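Local structure of F420-H2 Dependent Reductase A (Mycobacterium smegmatis str. MC2 155, 3H96) at residues A[76-81]-A[136-141]. The protein probably binds the deazaflavin coenzyme F420 and belongs to a mycobacterial family of F420H2-dependent reductases that catalyse aflatoxin degradation. Residues are numbered along the deposited sequence; the frame is centred on the assembly and turned at random.
Sequences AWYYNL and PVLALT
Helix segment 76-81 lies across strand 137-141 with its axis 10.5 Å away at closest approach and the two N-to-C directions 49° apart. The backbones come nearest at Tyr78 and Pro136, whose CA atoms are 7.9 Å apart, so the gap is bridged by side chains, with no hydrogen bond between the segments. Tyr78 leans on Pro136, the residue just before the strand. Its CG stands anti to the backbone N (chi1 162°), which sends the ring out from the helix so that the Tyr78 and Pro136 side chains cross at about a right angle. Pro136 CG sits over one ring face in a CH-pi contact, 3.8 Å from the centroid of the Tyr78 ring, while Pro136 CB closes to 3.4 Å on Tyr78 CE1 at the rim. The phenol OH is hydrogen-bonded to Glu102 OE1 on neighbouring strand 94-103, anchoring the far end of the ring. Strand 137-142 runs antiparallel between strands 94-103 and 61-65 in the beta-sheet of this FMN-binding-clan, PNPOx-like fold, and helix 76-84 packs on the face of the sheet to which Pro136, Leu138 and Leu140 point in alternation. Leu138 forks among three helix residues: CD2 meets the edge of the Tyr78 ring at CE1 (3.8 Å), and CD1 meets the edge of the Trp77 indole, near its plane, 3.9 Å from CZ3. The same Leu138 CD1 touches Leu81 CD1 at 4.0 Å, the two leucines crossing obliquely. One turn after Trp77, Leu81 also extends CD1 to Leu140 CD2, a looser 4.2 Å contact that carries the buried apolar packing further along the strand.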
loop_
_atom_site.group_PDB
_atom_site.type_symbol
_atom_site.label_atom_id
_atom_site.label_comp_id
_atom_site.label_asym_id
_atom_site.label_seq_id
_atom_site.Cartn_x
_atom_site.Cartn_y
_atom_site.Cartn_z
ATOM N N ALA A 76 -10.473 1.620 -3.779
ATOM C CA ALA A 76 -11.365 0.757 -3.089
ATOM C C ALA A 76 -10.610 -0.015 -2.005
ATOM O O ALA A 76 -11.166 -0.223 -0.931
ATOM C CB ALA A 76 -12.097 -0.273 -4.054
ATOM N N TRP A 77 -9.384 -0.474 -2.265
ATOM C CA TRP A 77 -8.685 -1.263 -1.210
ATOM C C TRP A 77 -8.537 -0.553 0.173
ATOM O O TRP A 77 -8.572 -1.174 1.242
ATOM C CB TRP A 77 -7.364 -1.817 -1.710
ATOM C CG TRP A 77 -6.296 -0.813 -2.050
ATOM C CD1 TRP A 77 -5.957 -0.370 -3.326
ATOM C CD2 TRP A 77 -5.426 -0.144 -1.143
ATOM N NE1 TRP A 77 -4.900 0.537 -3.234
ATOM C CE2 TRP A 77 -4.582 0.698 -1.910
ATOM C CE3 TRP A 77 -5.276 -0.157 0.253
ATOM C CZ2 TRP A 77 -3.589 1.459 -1.340
ATOM C CZ3 TRP A 77 -4.327 0.636 0.820
ATOM C CH2 TRP A 77 -3.468 1.431 0.029
ATOM N N TYR A 78 -8.440 0.774 0.140
ATOM C CA TYR A 78 -8.293 1.588 1.327
ATOM C C TYR A 78 -9.492 1.347 2.243
ATOM O O TYR A 78 -9.303 0.983 3.406
ATOM C CB TYR A 78 -8.116 3.076 0.955
ATOM C CG TYR A 78 -8.402 4.003 2.128
ATOM C CD1 TYR A 78 -7.516 4.109 3.194
ATOM C CD2 TYR A 78 -9.594 4.753 2.184
ATOM C CE1 TYR A 78 -7.824 4.889 4.304
ATOM C CE2 TYR A 78 -9.905 5.556 3.305
ATOM C CZ TYR A 78 -9.012 5.620 4.339
ATOM O OH TYR A 78 -9.271 6.403 5.423
ATOM N N TYR A 79 -10.724 1.483 1.709
ATOM C CA TYR A 79 -11.955 1.313 2.488
ATOM C C TYR A 79 -12.071 -0.141 2.887
ATOM O O TYR A 79 -12.605 -0.460 3.959
ATOM C CB TYR A 79 -13.185 1.714 1.636
ATOM C CG TYR A 79 -13.152 3.184 1.357
ATOM C CD1 TYR A 79 -13.417 4.116 2.386
ATOM C CD2 TYR A 79 -12.801 3.648 0.130
ATOM C CE1 TYR A 79 -13.362 5.472 2.143
ATOM C CE2 TYR A 79 -12.741 4.972 -0.138
ATOM C CZ TYR A 79 -13.032 5.884 0.859
ATOM O OH TYR A 79 -12.915 7.209 0.618
ATOM N N ASN A 80 -11.661 -1.040 1.984
ATOM C CA ASN A 80 -11.753 -2.482 2.296
ATOM C C ASN A 80 -10.907 -2.822 3.523
ATOM O O ASN A 80 -11.366 -3.519 4.446
ATOM C CB ASN A 80 -11.255 -3.269 1.100
ATOM C CG ASN A 80 -12.244 -3.208 -0.088
ATOM O OD1 ASN A 80 -13.315 -2.648 0.019
ATOM N ND2 ASN A 80 -11.846 -3.744 -1.211
ATOM N N LEU A 81 -9.660 -2.335 3.540
ATOM C CA LEU A 81 -8.767 -2.621 4.678
ATOM C C LEU A 81 -9.221 -1.997 6.009
ATOM O O LEU A 81 -9.288 -2.705 7.018
ATOM C CB LEU A 81 -7.328 -2.228 4.354
ATOM C CG LEU A 81 -6.602 -3.035 3.256
ATOM C CD1 LEU A 81 -5.100 -2.607 3.190
ATOM C CD2 LEU A 81 -6.700 -4.504 3.663
ATOM N N PRO A 136 -4.345 8.765 2.081
ATOM C CA PRO A 136 -4.215 8.029 3.329
ATOM C C PRO A 136 -2.939 7.200 3.416
ATOM O O PRO A 136 -2.434 6.634 2.403
ATOM C CB PRO A 136 -5.455 7.127 3.368
ATOM C CG PRO A 136 -6.510 7.856 2.435
ATOM C CD PRO A 136 -5.641 8.543 1.392
ATOM N N VAL A 137 -2.384 7.144 4.623
ATOM C CA VAL A 137 -1.325 6.150 4.874
ATOM C C VAL A 137 -1.842 5.113 5.869
ATOM O O VAL A 137 -2.348 5.484 6.934
ATOM C CB VAL A 137 -0.058 6.878 5.401
ATOM C CG1 VAL A 137 1.089 5.902 5.834
ATOM C CG2 VAL A 137 0.468 7.778 4.317
ATOM N N LEU A 138 -1.693 3.820 5.556
ATOM C CA LEU A 138 -2.066 2.783 6.487
ATOM C C LEU A 138 -0.806 2.021 6.969
ATOM O O LEU A 138 0.113 1.789 6.181
ATOM C CB LEU A 138 -2.998 1.765 5.796
ATOM C CG LEU A 138 -4.305 2.276 5.196
ATOM C CD1 LEU A 138 -5.063 1.058 4.663
ATOM C CD2 LEU A 138 -5.179 2.906 6.265
ATOM N N ALA A 139 -0.828 1.615 8.238
ATOM C CA ALA A 139 0.153 0.757 8.836
ATOM C C ALA A 139 -0.369 -0.699 8.846
ATOM O O ALA A 139 -1.424 -0.998 9.429
ATOM C CB ALA A 139 0.458 1.251 10.254
ATOM N N LEU A 140 0.377 -1.602 8.209
ATOM C CA LEU A 140 0.090 -3.004 8.209
ATOM C C LEU A 140 1.058 -3.724 9.169
ATOM O O LEU A 140 2.258 -3.853 8.903
ATOM C CB LEU A 140 0.162 -3.514 6.770
ATOM C CG LEU A 140 -0.624 -2.643 5.781
ATOM C CD1 LEU A 140 -0.505 -3.262 4.342
ATOM C CD2 LEU A 140 -2.170 -2.545 6.217
ATOM N N THR A 141 0.527 -4.208 10.291
ATOM C CA THR A 141 1.378 -4.737 11.342
ATOM C C THR A 141 1.229 -6.253 11.446
ATOM O O THR A 141 0.116 -6.744 11.679
ATOM C CB THR A 141 1.033 -4.157 12.693
ATOM O OG1 THR A 141 1.107 -2.734 12.619
ATOM C CG2 THR A 141 2.023 -4.683 13.728
#